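Local coordinates for putative redox protein (Lactobacillus casei, PDB 2QL8) that is a putative redox protein of the OsmC/Ohr family, whose members typically reduce peroxides by a thiol-based mechanism, and probably works as a dimer, at the interface of chains A and B. Numbering follows the deposited sequence. Chains: chain A/B, Putative redox protein.

Contact 1: the interface of chains A and B. Residues chain A 82-84, 95-97; chain B 7, 14.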
loop_
_atom_site.group_PDB
_atom_site.type_symbol
_atom_site.label_atom_id
_atom_site.label_comp_id
_atom_site.label_asym_id
_atom_site.label_seq_id
_atom_site.Cartn_x
_atom_site.Cartn_y
_atom_site.Cartn_z
ATOM N N LYS A 82 9.255 5.618 -5.405
ATOM C CA LYS A 82 8.629 5.937 -6.694
ATOM C C LYS A 82 7.766 4.760 -7.119
ATOM O O LYS A 82 8.161 3.607 -6.994
ATOM C CB LYS A 82 9.696 6.243 -7.753
ATOM C CG LYS A 82 9.143 6.769 -9.091
ATOM C CD LYS A 82 10.303 7.059 -10.037
ATOM C CE LYS A 82 9.848 7.638 -11.376
ATOM N NZ LYS A 82 11.037 8.215 -12.103
ATOM N N VAL A 83 6.553 5.068 -7.595
ATOM C CA VAL A 83 5.644 4.033 -8.085
ATOM C C VAL A 83 5.241 4.423 -9.514
ATOM O O VAL A 83 4.850 5.574 -9.751
ATOM C CB VAL A 83 4.374 3.884 -7.196
ATOM C CG1 VAL A 83 3.445 2.773 -7.732
ATOM C CG2 VAL A 83 4.783 3.611 -5.737
ATOM N N ALA A 84 5.360 3.458 -10.420
ATOM C CA ALA A 84 4.965 3.602 -11.820
ATOM C C ALA A 84 3.755 2.702 -12.130
ATOM O O ALA A 84 3.668 1.579 -11.652
ATOM C CB ALA A 84 6.137 3.256 -12.741
ATOM N N LEU A 95 5.065 -0.717 -10.723
ATOM C CA LEU A 95 6.484 -0.907 -10.370
ATOM C C LEU A 95 6.787 -0.026 -9.177
ATOM O O LEU A 95 6.261 1.073 -9.064
ATOM C CB LEU A 95 7.410 -0.487 -11.525
ATOM C CG LEU A 95 7.170 -1.177 -12.880
ATOM C CD1 LEU A 95 8.077 -0.477 -13.925
ATOM C CD2 LEU A 95 7.363 -2.685 -12.885
ATOM N N VAL A 96 7.638 -0.522 -8.273
ATOM C CA VAL A 96 7.944 0.184 -7.044
ATOM C C VAL A 96 9.472 0.223 -6.833
ATOM O O VAL A 96 10.159 -0.813 -6.927
ATOM C CB VAL A 96 7.320 -0.537 -5.824
ATOM C CG1 VAL A 96 7.658 0.222 -4.513
ATOM C CG2 VAL A 96 5.779 -0.744 -6.025
ATOM N N HIS A 97 9.989 1.422 -6.624
ATOM C CA HIS A 97 11.430 1.607 -6.398
ATOM C C HIS A 97 11.660 2.481 -5.171
ATOM O O HIS A 97 11.218 3.647 -5.147
ATOM C CB HIS A 97 12.116 2.239 -7.621
ATOM C CG HIS A 97 13.594 2.362 -7.425
ATOM N ND1 HIS A 97 14.426 1.263 -7.389
ATOM C CD2 HIS A 97 14.377 3.451 -7.237
ATOM C CE1 HIS A 97 15.674 1.679 -7.199
ATOM N NE2 HIS A 97 15.664 2.995 -7.084
ATOM N N TRP B 7 10.385 0.458 -16.694
ATOM C CA TRP B 7 10.391 1.821 -16.193
ATOM C C TRP B 7 10.554 2.901 -17.264
ATOM O O TRP B 7 10.414 4.094 -16.963
ATOM C CB TRP B 7 11.520 2.020 -15.169
ATOM C CG TRP B 7 11.221 1.517 -13.788
ATOM C CD1 TRP B 7 11.602 0.334 -13.273
ATOM C CD2 TRP B 7 10.514 2.210 -12.767
ATOM N NE1 TRP B 7 11.161 0.214 -11.968
ATOM C CE2 TRP B 7 10.502 1.361 -11.625
ATOM C CE3 TRP B 7 9.881 3.443 -12.689
ATOM C CZ2 TRP B 7 9.869 1.724 -10.442
ATOM C CZ3 TRP B 7 9.275 3.812 -11.499
ATOM C CH2 TRP B 7 9.288 2.943 -10.387
ATOM N N THR B 14 4.647 8.534 -9.747
ATOM C CA THR B 14 4.540 9.429 -8.609
ATOM C C THR B 14 5.636 9.034 -7.611
ATOM O O THR B 14 6.249 7.997 -7.717
ATOM C CB THR B 14 3.119 9.346 -7.913
ATOM O OG1 THR B 14 2.943 10.357 -6.907
ATOM C CG2 THR B 14 2.887 7.925 -7.317
HETATM O O HOH W 1 11.305 -1.762 -9.611
#

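Contact 2: the interface of chains A and B. Residues chain A 47, 49-50, 83; chain B 12, 14, 16, 28.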
loop_
_atom_site.group_PDB
_atom_site.type_symbol
_atom_site.label_atom_id
_atom_site.label_comp_id
_atom_site.label_asym_id
_atom_site.label_seq_id
_atom_site.Cartn_x
_atom_site.Cartn_y
_atom_site.Cartn_z
ATOM N N ASN A 47 -4.483 8.367 -5.312
ATOM C CA ASN A 47 -4.655 7.165 -6.118
ATOM C C ASN A 47 -3.874 6.021 -5.492
ATOM O O ASN A 47 -3.120 6.236 -4.521
ATOM C CB ASN A 47 -4.211 7.448 -7.580
ATOM C CG ASN A 47 -2.803 8.033 -7.661
ATOM O OD1 ASN A 47 -1.855 7.390 -7.191
ATOM N ND2 ASN A 47 -2.660 9.250 -8.250
ATOM N N GLU A 49 -1.359 4.294 -6.444
ATOM C CA GLU A 49 0.075 4.415 -6.634
ATOM C C GLU A 49 0.670 5.282 -5.524
ATOM O O GLU A 49 1.631 4.906 -4.829
ATOM C CB GLU A 49 0.359 5.043 -7.998
ATOM C CG GLU A 49 0.016 4.143 -9.216
ATOM C CD GLU A 49 -1.435 4.330 -9.753
ATOM O OE1 GLU A 49 -2.320 4.853 -9.010
ATOM O OE2 GLU A 49 -1.656 3.958 -10.936
ATOM N N GLN A 50 0.060 6.446 -5.318
ATOM C CA GLN A 50 0.481 7.362 -4.265
ATOM C C GLN A 50 0.332 6.717 -2.870
ATOM O O GLN A 50 1.217 6.831 -2.002
ATOM C CB GLN A 50 -0.296 8.668 -4.312
ATOM C CG GLN A 50 0.072 9.567 -5.510
ATOM C CD GLN A 50 -0.660 10.896 -5.510
ATOM O OE1 GLN A 50 -1.472 11.178 -4.622
ATOM N NE2 GLN A 50 -0.358 11.736 -6.524
ATOM N N VAL A 83 6.553 5.068 -7.595
ATOM C CA VAL A 83 5.644 4.033 -8.085
ATOM C C VAL A 83 5.241 4.423 -9.514
ATOM O O VAL A 83 4.850 5.574 -9.751
ATOM C CB VAL A 83 4.374 3.884 -7.196
ATOM C CG1 VAL A 83 3.445 2.773 -7.732
ATOM C CG2 VAL A 83 4.783 3.611 -5.737
ATOM N N TYR B 12 2.163 6.538 -15.892
ATOM C CA TYR B 12 2.062 7.493 -14.825
ATOM C C TYR B 12 3.165 7.123 -13.841
ATOM O O TYR B 12 3.449 5.933 -13.637
ATOM C CB TYR B 12 0.716 7.378 -14.120
ATOM C CG TYR B 12 0.547 8.190 -12.855
ATOM C CD1 TYR B 12 0.314 9.548 -12.872
ATOM C CD2 TYR B 12 0.643 7.565 -11.598
ATOM C CE1 TYR B 12 0.130 10.280 -11.704
ATOM C CE2 TYR B 12 0.465 8.286 -10.413
ATOM C CZ TYR B 12 0.221 9.635 -10.461
ATOM O OH TYR B 12 0.001 10.356 -9.332
ATOM N N THR B 14 4.647 8.534 -9.747
ATOM C CA THR B 14 4.540 9.429 -8.609
ATOM C C THR B 14 5.636 9.034 -7.611
ATOM O O THR B 14 6.249 7.997 -7.717
ATOM C CB THR B 14 3.119 9.346 -7.913
ATOM O OG1 THR B 14 2.943 10.357 -6.907
ATOM C CG2 THR B 14 2.887 7.925 -7.317
ATOM N N ALA B 16 6.632 9.306 -3.218
ATOM C CA ALA B 16 6.206 9.519 -1.846
ATOM C C ALA B 16 7.468 9.569 -0.993
ATOM O O ALA B 16 8.405 8.810 -1.222
ATOM C CB ALA B 16 5.331 8.375 -1.352
ATOM N N ILE B 28 3.333 13.267 -0.740
ATOM C CA ILE B 28 3.571 13.295 -2.162
ATOM C C ILE B 28 3.991 14.727 -2.485
ATOM O O ILE B 28 3.236 15.653 -2.198
ATOM C CB ILE B 28 2.273 12.982 -2.951
ATOM C CG1 ILE B 28 1.626 11.662 -2.452
ATOM C CG2 ILE B 28 2.525 12.999 -4.476
ATOM C CD1 ILE B 28 2.530 10.437 -2.647
#

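Contact 1: the interface of chains A and B
Backbone pairing joins A:Val83 to B:Thr14: A:Val83 N donates to B:Thr14 O over 2.9 Å with 163° at the hydrogen, and B:Thr14 N returns a bond to A:Val83 O over 3.0 Å, an antiparallel bridge between strand 77-88 of chain A and strand 12-18 of chain B. Beside it, the indole of B:Trp7, from the 3-10 helix 5-7, stands edge-on to strands 77-88 and 91-102, wedged between their side chains with A:Lys82 O at its rim in the ring plane, and has 106 Å² of its surface hidden. A:Leu95 and A:Ala84 cover one face. The leucine runs antiparallel to the tryptophan, and its chi1 of -56° brings CD1 onto the face that CB also touches, 3.6 Å from the centroid of the five-membered ring of B:Trp7 in a CH-pi contact. CB of A:Ala84 sits over the benzo end, 3.4 Å from CZ3 of B:Trp7. From the opposite side, nearer the rim, come the extended aliphatic chain of A:Lys82 and A:His97, which contributes CB rather than its imidazole, 3.6 Å from B:Trp7 CZ2. The indole N-H is not left to apolar packing: NE1 of B:Trp7 and O of A:Val96 each hydrogen-bond one water at 3.1 Å, and that water lies in the ring plane at the indole edge. Strand pairing probably helps set the register, while the tryptophan anchors the N-terminal segment of chain B on its partner's sheet, as expected for an OsmC-type dimer.

Contact 2: the interface of chains A and B
A:Gln50, near the start of helix 48-70 in this OsmC/Ohr-family protein, packs across B:Thr14 and B:Ile28 of the partner chain, crossing both side chains at about a right angle. The hydrocarbon part of the glutamine forms the compact half of the contact. Its CG makes a close approach, not a hydrogen bond, to the hydroxyl OG1 of B:Thr14 at 3.3 Å and is 3.7 Å from the CG2 methyl of the same residue, while CB of A:Gln50 lies 3.7 Å from CD1 of B:Ile28. With chi1 at -71° and the chain extended beyond CG, A:Gln50 carries its amide past the threonine towards the phenol of B:Tyr12. B:Thr14, already paired through its backbone with A:Val83, turns CG2 towards the helix.

The polar half gathers on the phenol oxygen. ND2 of A:Asn47 donates to OH of B:Tyr12 at 3.1 Å with 155° at the hydrogen; the oxygen sits somewhat out of the amide plane, and that plane stands nearly perpendicular to the tyrosine ring. The other side of the same amide is fixed within chain A, because N of A:Gln50 donates to OD1 of A:Asn47 at 2.8 Å. This helix-capping bond probably restrains rotation of the asparagine and helps point its amino group at the tyrosine.

Looser contacts flank this anchor. NE2 of A:Gln50 also faces OH of B:Tyr12 at 3.1 Å, but the angle of 131° at the hydrogen makes that bond weak. CB of A:Glu49 stays 3.9 Å from CG2 of B:Thr14 and 4.0 Å from CE2 of B:Tyr12, and A:Glu49 as a whole has 15 Å² hidden by chain B, against 52 Å² for A:Gln50.

The C-alpha centres of contact 1 and contact 2 lie about 8 Å apart, and both include A:Val83 and B:Thr14. Strand 77-88 of chain A and strand 12-18 of chain B are thus common to both: their backbones join in contact 1, while side chains of strand 12-18 meet the start of helix 48-70 in contact 2. The partner strand is therefore held at its edge and against the helix at once, which ties sheet extension to helix packing. Two-fold symmetry repeats both contacts with the chains exchanged, consistent with a reciprocal, intertwined dimer such as the OsmC family forms.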